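Local coordinates for TRAP solute Binding Protein (Uncultured marine bacterium, PDB 5I7I) that binds aromatic acids such as 3-hydroxybenzoate as a TRAP solute-binding protein, probably delivering them to its membrane transporter partner, at residues 137-142 and 240-245; 117-122 and 262-267; 99-104 and 321-326; 49-54 and 255-260. All coordinates share one frame; numbering follows the deposited sequence.

Contact 1: 137-142 and 240-245; sequences KVLAVF and FLMNKA
Leu139 sits on the ring of Phe240. Its CD1 methyl lies over the middle of one face, 3.8 Å from the ring centroid and 12° off the normal, a CH-pi contact, while Leu139 CB comes within 3.6 Å of Phe240 CD2. The ring lies beneath this methyl because Phe240 carries CG anti to its own N (chi1 -172°). Farther along, Lys137 and Met242 run side by side, CB to CB 3.9 Å. The backbone explains the placing of Leu139: Phe240 O accepts from both Leu139 N (2.9 Å) and Ala140 N (3.1 Å), the mark of a classic beta bulge in this antiparallel pair. Phe240 N returns a bond to Ala140 O, and Lys137 and Met242 exchange two more, the one from Met242 N to Lys137 O being nearly straight at 174°. Across the sheet, Val138 and Leu241 pair on the other face. Strand 136-143 is an outermost strand of the five-stranded sheet, and strand 237-243 lies between it and 87-91, whose Ile87 touches Leu139, Phe240 and Met242. Phe43 and Trp47 meet the Phe240 ring edge-to-face, and Phe142 reaches Trp89 of the 3-hydroxybenzoate pocket.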
loop_
_atom_site.group_PDB
_atom_site.type_symbol
_atom_site.label_atom_id
_atom_site.label_comp_id
_atom_site.label_asym_id
_atom_site.label_seq_id
_atom_site.Cartn_x
_atom_site.Cartn_y
_atom_site.Cartn_z
ATOM N N LYS A 137 -0.143 -0.896 18.474
ATOM C CA LYS A 137 -0.611 0.482 18.525
ATOM C C LYS A 137 -0.670 0.977 17.086
ATOM O O LYS A 137 0.366 1.100 16.413
ATOM C CB LYS A 137 0.322 1.356 19.371
ATOM C CG LYS A 137 0.058 2.853 19.252
ATOM C CD LYS A 137 -1.327 3.268 19.720
ATOM C CE LYS A 137 -1.504 4.773 19.506
ATOM N NZ LYS A 137 -2.815 5.263 20.030
ATOM N N VAL A 138 -1.870 1.272 16.620
ATOM C CA VAL A 138 -2.047 1.731 15.249
ATOM C C VAL A 138 -1.695 3.210 15.205
ATOM O O VAL A 138 -2.273 4.017 15.947
ATOM C CB VAL A 138 -3.480 1.504 14.761
ATOM C CG1 VAL A 138 -3.687 2.130 13.373
ATOM C CG2 VAL A 138 -3.811 0.016 14.730
ATOM N N LEU A 139 -0.734 3.574 14.356
ATOM C CA LEU A 139 -0.518 4.983 14.057
ATOM C C LEU A 139 -1.400 5.405 12.891
ATOM O O LEU A 139 -2.187 6.350 13.018
ATOM C CB LEU A 139 0.963 5.286 13.808
ATOM C CG LEU A 139 1.898 4.860 14.951
ATOM C CD1 LEU A 139 3.331 5.082 14.530
ATOM C CD2 LEU A 139 1.577 5.602 16.246
ATOM N N ALA A 140 -1.331 4.695 11.769
ATOM C CA ALA A 140 -2.307 4.915 10.710
ATOM C C ALA A 140 -2.280 3.725 9.786
ATOM O O ALA A 140 -1.247 3.073 9.625
ATOM C CB ALA A 140 -1.995 6.175 9.902
ATOM N N VAL A 141 -3.430 3.452 9.182
ATOM C CA VAL A 141 -3.539 2.565 8.033
ATOM C C VAL A 141 -4.016 3.402 6.858
ATOM O O VAL A 141 -4.933 4.220 7.003
ATOM C CB VAL A 141 -4.518 1.418 8.321
ATOM C CG1 VAL A 141 -4.630 0.483 7.125
ATOM C CG2 VAL A 141 -4.071 0.638 9.546
ATOM N N PHE A 142 -3.340 3.256 5.722
ATOM C CA PHE A 142 -3.599 4.088 4.556
ATOM C C PHE A 142 -3.139 3.322 3.323
ATOM O O PHE A 142 -2.828 2.132 3.403
ATOM C CB PHE A 142 -2.976 5.477 4.720
ATOM C CG PHE A 142 -1.495 5.507 4.987
ATOM C CD1 PHE A 142 -1.007 5.479 6.290
ATOM C CD2 PHE A 142 -0.590 5.624 3.946
ATOM C CE1 PHE A 142 0.343 5.584 6.534
ATOM C CE2 PHE A 142 0.763 5.733 4.193
ATOM C CZ PHE A 142 1.219 5.697 5.491
ATOM N N PHE A 240 1.252 1.587 9.388
ATOM C CA PHE A 240 2.193 2.412 10.144
ATOM C C PHE A 240 1.859 2.126 11.601
ATOM O O PHE A 240 0.806 2.541 12.094
ATOM C CB PHE A 240 2.016 3.880 9.764
ATOM C CG PHE A 240 3.066 4.826 10.340
ATOM C CD1 PHE A 240 4.416 4.510 10.379
ATOM C CD2 PHE A 240 2.665 6.093 10.779
ATOM C CE1 PHE A 240 5.334 5.441 10.875
ATOM C CE2 PHE A 240 3.558 6.989 11.273
ATOM C CZ PHE A 240 4.884 6.666 11.336
ATOM N N LEU A 241 2.710 1.331 12.253
ATOM C CA LEU A 241 2.386 0.694 13.521
ATOM C C LEU A 241 3.484 0.916 14.542
ATOM O O LEU A 241 4.663 0.996 14.201
ATOM C CB LEU A 241 2.283 -0.827 13.333
ATOM C CG LEU A 241 1.295 -1.333 12.287
ATOM C CD1 LEU A 241 1.388 -2.842 12.238
ATOM C CD2 LEU A 241 -0.103 -0.887 12.605
ATOM N N MET A 242 3.080 0.989 15.809
ATOM C CA MET A 242 4.000 1.096 16.927
ATOM C C MET A 242 3.807 -0.110 17.833
ATOM O O MET A 242 2.702 -0.657 17.965
ATOM C CB MET A 242 3.703 2.380 17.702
ATOM C CG MET A 242 4.637 2.653 18.873
ATOM S SD MET A 242 4.372 4.276 19.575
ATOM C CE MET A 242 5.371 5.317 18.544
ATOM N N ASN A 243 4.887 -0.512 18.489
ATOM C CA ASN A 243 4.794 -1.584 19.468
ATOM C C ASN A 243 3.879 -1.159 20.610
ATOM O O ASN A 243 4.007 -0.055 21.152
ATOM C CB ASN A 243 6.186 -1.903 19.994
ATOM C CG ASN A 243 6.163 -2.924 21.121
ATOM O OD1 ASN A 243 6.269 -2.578 22.290
ATOM N ND2 ASN A 243 6.015 -4.187 20.764
ATOM N N LYS A 244 2.949 -2.040 20.976
ATOM C CA LYS A 244 1.938 -1.688 21.965
ATOM C C LYS A 244 2.567 -1.420 23.325
ATOM O O LYS A 244 2.264 -0.410 23.962
ATOM C CB LYS A 244 0.905 -2.811 22.052
ATOM C CG LYS A 244 -0.383 -2.458 22.776
ATOM C CD LYS A 244 -1.462 -3.482 22.446
ATOM C CE LYS A 244 -2.849 -2.961 22.758
ATOM N NZ LYS A 244 -3.864 -3.994 22.417
ATOM N N ALA A 245 3.431 -2.322 23.801
ATOM C CA ALA A 245 4.024 -2.146 25.123
ATOM C C ALA A 245 4.817 -0.845 25.195
ATOM O O ALA A 245 4.793 -0.145 26.218
ATOM C CB ALA A 245 4.907 -3.345 25.462
#

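Contact 2: 117-122 and 262-267; sequences TSQALQ and AGLALA
The flat group here is the carboxamide of Gln122, which lies against the start of the opposite helix: its CD is 4.1 Å from Gly263 C, and its OE1 is 4.1 Å from the Ala267 methyl CB. The arrangement is helix 114-126 packed against the N-terminal end of helix 264-287, where Gly263 holds the N-cap position. No hydrogen bond joins the two segments; they meet by van der Waals packing, and the polar ends of the side chains look elsewhere. Gln122 OE1 accepts from Val141 N on strand 136-143, while its NE2 donates to Asp126 one turn on in the same helix, so the amide is held at both ends and its rotation is fixed. That leaves the aliphatic part of the side chain to do the touching. Gln122 CG stands anti to the backbone N (chi1 -178°), which carries it out toward the other helix to 3.8 Å from Leu264 N, and the bend at the next torsion (chi2 67°) turns the amide onto Gly263. Leu264 works in the reverse direction, reaching back with its CD1 branch between Gln119 and Gln122; the methyl is 4.0 Å from the CB of Gln122. Tyr339 of helix 325-339 touches both Gln119 and Leu264, adding a third helix to the packing. One turn back from Gln122 along helix 114-126, Ser118 turns its OG to Ala114 O and Cys143 N, and it is the CB of Ser118 that meets Ala267 O. Ala267, with no more than a methyl, brings its CB to 3.5 Å from Gln122 CB.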
loop_
_atom_site.group_PDB
_atom_site.type_symbol
_atom_site.label_atom_id
_atom_site.label_comp_id
_atom_site.label_asym_id
_atom_site.label_seq_id
_atom_site.Cartn_x
_atom_site.Cartn_y
_atom_site.Cartn_z
ATOM N N THR A 117 -9.535 6.866 0.118
ATOM C CA THR A 117 -9.445 5.451 0.438
ATOM C C THR A 117 -8.679 5.238 1.734
ATOM O O THR A 117 -8.966 4.296 2.477
ATOM C CB THR A 117 -8.832 4.690 -0.747
ATOM O OG1 THR A 117 -9.512 5.049 -1.964
ATOM C CG2 THR A 117 -9.012 3.197 -0.563
ATOM N N SER A 118 -7.709 6.103 2.026
ATOM C CA SER A 118 -6.952 5.988 3.268
ATOM C C SER A 118 -7.811 6.310 4.486
ATOM O O SER A 118 -7.699 5.633 5.513
ATOM C CB SER A 118 -5.746 6.917 3.232
ATOM O OG SER A 118 -4.795 6.481 2.296
ATOM N N GLN A 119 -8.625 7.374 4.429
ATOM C CA GLN A 119 -9.550 7.649 5.522
ATOM C C GLN A 119 -10.531 6.498 5.716
ATOM O O GLN A 119 -10.851 6.125 6.851
ATOM C CB GLN A 119 -10.300 8.941 5.237
ATOM C CG GLN A 119 -9.414 10.144 5.352
ATOM C CD GLN A 119 -10.110 11.409 4.956
ATOM O OE1 GLN A 119 -10.656 12.128 5.796
ATOM N NE2 GLN A 119 -10.150 11.666 3.655
ATOM N N ALA A 120 -11.025 5.944 4.610
ATOM C CA ALA A 120 -11.897 4.782 4.687
ATOM C C ALA A 120 -11.202 3.637 5.417
ATOM O O ALA A 120 -11.782 3.026 6.314
ATOM C CB ALA A 120 -12.319 4.371 3.276
ATOM N N LEU A 121 -9.949 3.337 5.046
ATOM C CA LEU A 121 -9.194 2.277 5.710
ATOM C C LEU A 121 -9.066 2.537 7.202
ATOM O O LEU A 121 -9.216 1.621 8.021
ATOM C CB LEU A 121 -7.793 2.167 5.111
ATOM C CG LEU A 121 -7.695 1.202 3.934
ATOM C CD1 LEU A 121 -6.463 1.503 3.103
ATOM C CD2 LEU A 121 -7.670 -0.239 4.445
ATOM N N GLN A 122 -8.712 3.767 7.581
ATOM C CA GLN A 122 -8.526 4.045 9.002
ATOM C C GLN A 122 -9.829 3.874 9.786
ATOM O O GLN A 122 -9.839 3.277 10.870
ATOM C CB GLN A 122 -7.943 5.439 9.188
ATOM C CG GLN A 122 -7.684 5.772 10.654
ATOM C CD GLN A 122 -6.590 4.924 11.248
ATOM O OE1 GLN A 122 -5.548 4.731 10.625
ATOM N NE2 GLN A 122 -6.803 4.421 12.464
ATOM N N ALA A 262 -1.468 10.591 15.041
ATOM C CA ALA A 262 -1.979 9.271 14.719
ATOM C C ALA A 262 -3.449 9.413 14.356
ATOM O O ALA A 262 -4.053 10.484 14.491
ATOM C CB ALA A 262 -1.784 8.293 15.887
ATOM N N GLY A 263 -4.016 8.313 13.896
ATOM C CA GLY A 263 -5.446 8.201 13.711
ATOM C C GLY A 263 -5.920 8.761 12.377
ATOM O O GLY A 263 -5.159 8.905 11.426
ATOM N N LEU A 264 -7.206 9.095 12.328
ATOM C CA LEU A 264 -7.830 9.501 11.066
ATOM C C LEU A 264 -7.143 10.709 10.433
ATOM O O LEU A 264 -6.993 10.771 9.210
ATOM C CB LEU A 264 -9.313 9.779 11.309
ATOM C CG LEU A 264 -10.149 9.968 10.053
ATOM C CD1 LEU A 264 -10.238 8.663 9.253
ATOM C CD2 LEU A 264 -11.532 10.463 10.440
ATOM N N ALA A 265 -6.754 11.694 11.241
ATOM C CA ALA A 265 -6.081 12.862 10.683
ATOM C C ALA A 265 -4.780 12.470 10.002
ATOM O O ALA A 265 -4.430 13.022 8.953
ATOM C CB ALA A 265 -5.830 13.917 11.761
ATOM N N LEU A 266 -4.037 11.532 10.589
ATOM C CA LEU A 266 -2.807 11.081 9.945
ATOM C C LEU A 266 -3.110 10.287 8.682
ATOM O O LEU A 266 -2.424 10.434 7.672
ATOM C CB LEU A 266 -1.936 10.276 10.910
ATOM C CG LEU A 266 -0.637 9.762 10.308
ATOM C CD1 LEU A 266 0.259 10.922 9.861
ATOM C CD2 LEU A 266 0.115 8.880 11.304
ATOM N N ALA A 267 -4.143 9.449 8.717
ATOM C CA ALA A 267 -4.485 8.693 7.524
ATOM C C ALA A 267 -4.884 9.619 6.388
ATOM O O ALA A 267 -4.537 9.360 5.229
ATOM C CB ALA A 267 -5.610 7.716 7.831
#

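Contact 3: 99-104 and 321-326; sequences FPHLEA and RGLDGA
Pro100 and His101 open a stretch, 100-104, that has helical backbone angles without the regular helical bonds, and it faces Arg321 and Leu323, where the chain leaves helix 297-320 through a Schellman motif with Gly322, at positive phi (83°), as its C-prime residue. The polar half of the contact is a two-pronged salt bridge. Arg321 grips Glu103 end-on, NH2 to OE1 at 2.9 Å and NH1 to OE2 at 3.0 Å, both nearly straight. Both oxygens are met on their syn sides and lie in the guanidinium plane, but both nitrogens stand to the same side of the carboxylate plane, so the two flat groups meet at a hinge of 30° along the line of the two oxygens. A bend at chi3 of Arg321 (-75°) brings the guanidinium round to this position. Each partner is held further: Trp314 NE1 donates to Glu103 OE1, and Arg321 NH2 reaches Ser317. Beside the ion pair, Pro100 CB lies 3.7 Å from Arg321 NH1, on the way to the apolar half. There Leu323 lays both methyls against the same side of the His101 ring. CD1 stands over the centre of one face, a CH-pi contact 4.0 Å from the centroid, and CD2 is 3.6 Å from His101 CE1. CD1 also touches Pro100 CB, at 4.1 Å. Asp132 takes His101 ND1 and so helps to set the ring. The contact thus lies near the surface, joining the loop between strand 87-91 and helix 114-126 to the turn between helices 297-320 and 325-339, with Leu328 of the latter backing both His101 and Leu323.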
loop_
_atom_site.group_PDB
_atom_site.type_symbol
_atom_site.label_atom_id
_atom_site.label_comp_id
_atom_site.label_asym_id
_atom_site.label_seq_id
_atom_site.Cartn_x
_atom_site.Cartn_y
_atom_site.Cartn_z
ATOM N N PHE A 99 -3.838 -10.166 8.004
ATOM C CA PHE A 99 -4.736 -9.027 8.202
ATOM C C PHE A 99 -5.906 -9.197 7.243
ATOM O O PHE A 99 -6.036 -8.476 6.246
ATOM C CB PHE A 99 -3.996 -7.703 7.998
ATOM C CG PHE A 99 -2.726 -7.609 8.800
ATOM C CD1 PHE A 99 -2.757 -7.368 10.170
ATOM C CD2 PHE A 99 -1.504 -7.785 8.184
ATOM C CE1 PHE A 99 -1.590 -7.299 10.905
ATOM C CE2 PHE A 99 -0.337 -7.720 8.909
ATOM C CZ PHE A 99 -0.371 -7.464 10.273
ATOM N N PRO A 100 -6.783 -10.160 7.523
ATOM C CA PRO A 100 -7.755 -10.570 6.501
ATOM C C PRO A 100 -8.783 -9.509 6.183
ATOM O O PRO A 100 -9.229 -9.402 5.031
ATOM C CB PRO A 100 -8.408 -11.812 7.111
ATOM C CG PRO A 100 -8.173 -11.677 8.595
ATOM C CD PRO A 100 -6.809 -11.030 8.701
ATOM N N HIS A 101 -9.189 -8.698 7.166
ATOM C CA HIS A 101 -10.163 -7.656 6.865
ATOM C C HIS A 101 -9.634 -6.698 5.814
ATOM O O HIS A 101 -10.397 -6.199 4.974
ATOM C CB HIS A 101 -10.522 -6.860 8.115
ATOM C CG HIS A 101 -11.347 -7.608 9.114
ATOM N ND1 HIS A 101 -10.800 -8.481 10.026
ATOM C CD2 HIS A 101 -12.666 -7.546 9.401
ATOM C CE1 HIS A 101 -11.761 -8.979 10.788
ATOM N NE2 HIS A 101 -12.901 -8.409 10.443
ATOM N N LEU A 102 -8.337 -6.408 5.862
ATOM C CA LEU A 102 -7.780 -5.388 4.993
ATOM C C LEU A 102 -7.777 -5.815 3.531
ATOM O O LEU A 102 -7.687 -4.955 2.646
ATOM C CB LEU A 102 -6.375 -5.004 5.462
ATOM C CG LEU A 102 -6.306 -4.482 6.905
ATOM C CD1 LEU A 102 -4.879 -4.033 7.231
ATOM C CD2 LEU A 102 -7.291 -3.387 7.177
ATOM N N GLU A 103 -7.843 -7.116 3.265
ATOM C CA GLU A 103 -7.906 -7.619 1.898
ATOM C C GLU A 103 -9.073 -7.021 1.125
ATOM O O GLU A 103 -9.022 -6.930 -0.108
ATOM C CB GLU A 103 -8.065 -9.149 1.921
ATOM C CG GLU A 103 -6.882 -9.888 2.529
ATOM C CD GLU A 103 -7.107 -11.378 2.622
ATOM O OE1 GLU A 103 -8.055 -11.867 1.973
ATOM O OE2 GLU A 103 -6.344 -12.055 3.361
ATOM N N ALA A 104 -10.155 -6.645 1.808
ATOM C CA ALA A 104 -11.308 -6.121 1.080
ATOM C C ALA A 104 -10.936 -4.873 0.307
ATOM O O ALA A 104 -11.481 -4.623 -0.773
ATOM C CB ALA A 104 -12.467 -5.824 2.027
ATOM N N ARG A 321 -13.388 -17.861 6.490
ATOM C CA ARG A 321 -12.490 -17.473 7.563
ATOM C C ARG A 321 -13.232 -16.808 8.718
ATOM O O ARG A 321 -12.615 -16.159 9.564
ATOM C CB ARG A 321 -11.373 -16.587 7.002
ATOM C CG ARG A 321 -10.366 -17.391 6.204
ATOM C CD ARG A 321 -9.294 -16.488 5.603
ATOM N NE ARG A 321 -9.808 -15.730 4.460
ATOM C CZ ARG A 321 -9.192 -14.693 3.902
ATOM N NH1 ARG A 321 -8.047 -14.248 4.399
ATOM N NH2 ARG A 321 -9.729 -14.097 2.846
ATOM N N GLY A 322 -14.546 -16.975 8.789
ATOM C CA GLY A 322 -15.302 -16.447 9.907
ATOM C C GLY A 322 -15.694 -14.998 9.821
ATOM O O GLY A 322 -16.095 -14.425 10.837
ATOM N N LEU A 323 -15.600 -14.377 8.652
ATOM C CA LEU A 323 -15.948 -12.981 8.479
ATOM C C LEU A 323 -17.198 -12.876 7.626
ATOM O O LEU A 323 -17.483 -13.760 6.822
ATOM C CB LEU A 323 -14.813 -12.233 7.778
ATOM C CG LEU A 323 -13.457 -12.395 8.444
ATOM C CD1 LEU A 323 -12.452 -11.520 7.723
ATOM C CD2 LEU A 323 -13.528 -12.022 9.915
ATOM N N ASP A 324 -17.925 -11.777 7.795
ATOM C CA ASP A 324 -19.083 -11.480 6.953
ATOM C C ASP A 324 -18.552 -10.739 5.730
ATOM O O ASP A 324 -18.478 -9.500 5.686
ATOM C CB ASP A 324 -20.125 -10.669 7.716
ATOM C CG ASP A 324 -21.415 -10.498 6.939
ATOM O OD1 ASP A 324 -21.382 -10.617 5.701
ATOM O OD2 ASP A 324 -22.461 -10.257 7.584
ATOM N N GLY A 325 -18.183 -11.513 4.707
ATOM C CA GLY A 325 -17.514 -10.928 3.556
ATOM C C GLY A 325 -18.353 -9.872 2.870
ATOM O O GLY A 325 -17.845 -8.813 2.489
ATOM N N ALA A 326 -19.637 -10.152 2.675
ATOM C CA ALA A 326 -20.511 -9.180 2.009
ATOM C C ALA A 326 -20.601 -7.884 2.806
ATOM O O ALA A 326 -20.579 -6.785 2.238
ATOM C CB ALA A 326 -21.908 -9.775 1.833
#

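Contact 4: 49-54 and 255-260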
loop_
_atom_site.group_PDB
_atom_site.type_symbol
_atom_site.label_atom_id
_atom_site.label_comp_id
_atom_site.label_asym_id
_atom_site.label_seq_id
_atom_site.Cartn_x
_atom_site.Cartn_y
_atom_site.Cartn_z
ATOM N N GLU A 49 9.886 14.460 12.705
ATOM C CA GLU A 49 10.248 15.838 13.050
ATOM C C GLU A 49 9.128 16.539 13.799
ATOM O O GLU A 49 9.392 17.353 14.697
ATOM C CB GLU A 49 10.580 16.624 11.793
ATOM C CG GLU A 49 11.831 16.156 11.129
ATOM C CD GLU A 49 11.960 16.618 9.691
ATOM O OE1 GLU A 49 10.962 17.115 9.119
ATOM O OE2 GLU A 49 13.080 16.490 9.147
ATOM N N LYS A 50 7.874 16.274 13.413
ATOM C CA LYS A 50 6.746 16.862 14.119
ATOM C C LYS A 50 6.661 16.298 15.531
ATOM O O LYS A 50 6.413 17.044 16.491
ATOM C CB LYS A 50 5.461 16.633 13.312
ATOM C CG LYS A 50 4.175 17.236 13.915
ATOM C CD LYS A 50 2.964 17.072 12.949
ATOM C CE LYS A 50 1.643 17.635 13.509
ATOM N NZ LYS A 50 1.199 16.974 14.773
ATOM N N VAL A 51 6.895 14.984 15.671
ATOM C CA VAL A 51 6.894 14.338 16.980
ATOM C C VAL A 51 8.020 14.888 17.850
ATOM O O VAL A 51 7.837 15.123 19.055
ATOM C CB VAL A 51 6.977 12.807 16.822
ATOM C CG1 VAL A 51 7.324 12.125 18.147
ATOM C CG2 VAL A 51 5.655 12.250 16.297
ATOM N N LEU A 52 9.189 15.122 17.251
ATOM C CA LEU A 52 10.306 15.708 17.981
ATOM C C LEU A 52 9.956 17.116 18.449
ATOM O O LEU A 52 10.142 17.460 19.619
ATOM C CB LEU A 52 11.537 15.736 17.076
ATOM C CG LEU A 52 12.851 16.147 17.733
ATOM C CD1 LEU A 52 13.315 15.081 18.725
ATOM C CD2 LEU A 52 13.922 16.411 16.681
ATOM N N ALA A 53 9.432 17.934 17.539
ATOM C CA ALA A 53 9.106 19.319 17.870
ATOM C C ALA A 53 8.053 19.389 18.965
ATOM O O ALA A 53 8.169 20.187 19.903
ATOM C CB ALA A 53 8.623 20.046 16.618
ATOM N N GLU A 54 7.000 18.581 18.850
ATOM C CA GLU A 54 5.864 18.677 19.764
ATOM C C GLU A 54 6.159 18.047 21.124
ATOM O O GLU A 54 5.459 18.349 22.104
ATOM C CB GLU A 54 4.586 18.152 19.072
ATOM C CG GLU A 54 4.194 19.043 17.839
ATOM C CD GLU A 54 2.968 18.591 17.041
ATOM O OE1 GLU A 54 2.474 17.470 17.226
ATOM O OE2 GLU A 54 2.484 19.382 16.201
ATOM N N LYS A 255 2.224 10.059 25.230
ATOM C CA LYS A 255 1.111 9.435 24.519
ATOM C C LYS A 255 0.324 10.485 23.757
ATOM O O LYS A 255 -0.064 10.269 22.604
ATOM C CB LYS A 255 0.173 8.710 25.485
ATOM C CG LYS A 255 0.698 7.426 26.062
ATOM C CD LYS A 255 -0.445 6.644 26.690
ATOM C CE LYS A 255 -0.020 5.272 27.179
ATOM N NZ LYS A 255 0.703 5.297 28.457
ATOM N N LYS A 256 0.093 11.641 24.375
ATOM C CA LYS A 256 -0.688 12.671 23.706
ATOM C C LYS A 256 0.014 13.201 22.466
ATOM O O LYS A 256 -0.650 13.533 21.477
ATOM C CB LYS A 256 -1.014 13.798 24.680
ATOM C CG LYS A 256 -2.024 13.409 25.729
ATOM C CD LYS A 256 -2.238 14.555 26.708
ATOM C CE LYS A 256 -2.927 14.106 27.968
ATOM N NZ LYS A 256 -4.165 13.355 27.686
ATOM N N VAL A 257 1.346 13.300 22.488
ATOM C CA VAL A 257 2.065 13.689 21.274
ATOM C C VAL A 257 1.878 12.633 20.187
ATOM O O VAL A 257 1.593 12.950 19.018
ATOM C CB VAL A 257 3.552 13.937 21.577
ATOM C CG1 VAL A 257 4.320 14.149 20.267
ATOM C CG2 VAL A 257 3.716 15.128 22.518
ATOM N N ILE A 258 2.046 11.361 20.544
ATOM C CA ILE A 258 1.869 10.302 19.562
ATOM C C ILE A 258 0.450 10.335 19.005
ATOM O O ILE A 258 0.241 10.279 17.786
ATOM C CB ILE A 258 2.205 8.925 20.162
ATOM C CG1 ILE A 258 3.685 8.834 20.579
ATOM C CG2 ILE A 258 1.822 7.801 19.171
ATOM C CD1 ILE A 258 4.688 9.021 19.437
ATOM N N ASP A 259 -0.546 10.469 19.883
ATOM C CA ASP A 259 -1.934 10.393 19.432
ATOM C C ASP A 259 -2.339 11.617 18.622
ATOM O O ASP A 259 -3.190 11.506 17.728
ATOM C CB ASP A 259 -2.841 10.133 20.626
ATOM C CG ASP A 259 -2.612 8.743 21.221
ATOM O OD1 ASP A 259 -2.323 7.822 20.434
ATOM O OD2 ASP A 259 -2.734 8.551 22.439
ATOM N N ASN A 260 -1.703 12.760 18.864
ATOM C CA ASN A 260 -1.885 13.942 18.030
ATOM C C ASN A 260 -1.260 13.752 16.658
ATOM O O ASN A 260 -1.498 14.563 15.753
ATOM C CB ASN A 260 -1.273 15.160 18.731
ATOM C CG ASN A 260 -1.624 16.493 18.060
ATOM O OD1 ASN A 260 -0.739 17.287 17.724
ATOM N ND2 ASN A 260 -2.909 16.752 17.902
HETATM O O HOH W 1 -1.608 16.955 13.919
#
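Lys50 NZ is the polar hub between helix 38-54 and Asn260. It makes a salt bridge to Glu54 one turn along its own helix, 2.8 Å to OE1 on the syn side and a weaker 3.1 Å to OE2. Lys50 NZ also donates to a water 2.9 Å away. That water in turn donates to the backbone Asn260 O at 3.0 Å, so the bridge from helix to helix end passes through it. Asn261 supplies another acceptor for the ammonium with its OD1, and its ND2 donates to Glu54 OE1. The lysine chain runs extended until its last torsion, chi4 -61°, which turns NZ back onto the carboxylate. Below this polar cluster the contact is apolar. Val257 wedges its two methyls against the last turn of helix 38-54: CG1 lies 4.2 Å from Val51 CG1, and CG2 is 3.7 Å from Glu54 O. Val51 CG1 also meets Ile258 CD1 at 4.3 Å. Ile59 of strand 59-64 touches both valines. The axes of the short helical segments pass 9.8 Å apart at 146°, a roughly antiparallel helix pair packed beside the five-stranded sheet of an alpha/beta solute-binding fold.

From the N terminus, helix 38-54 is the first to be tied, and contact 4 closes its loop at 255-260. Next come 99-104, closed far downstream by contact 3 at 321-326, then 117-122, closed by contact 2 at 262-267. Contact 1, between 137-142 and 240-245, is innermost and nests inside all three others. Contact 2 nests inside contact 3, whereas contact 4 crosses both. Contact 1 supplies the sheet edge to which contacts 2 and 4 attach: Leu139 O probably bonds to Gly263 N of contact 2, and Lys137 NZ forms a salt bridge with Asp259 of contact 4. Contact 3 brings in the C-terminal helices and joins the group through contact 2, where Leu102 meets Leu121.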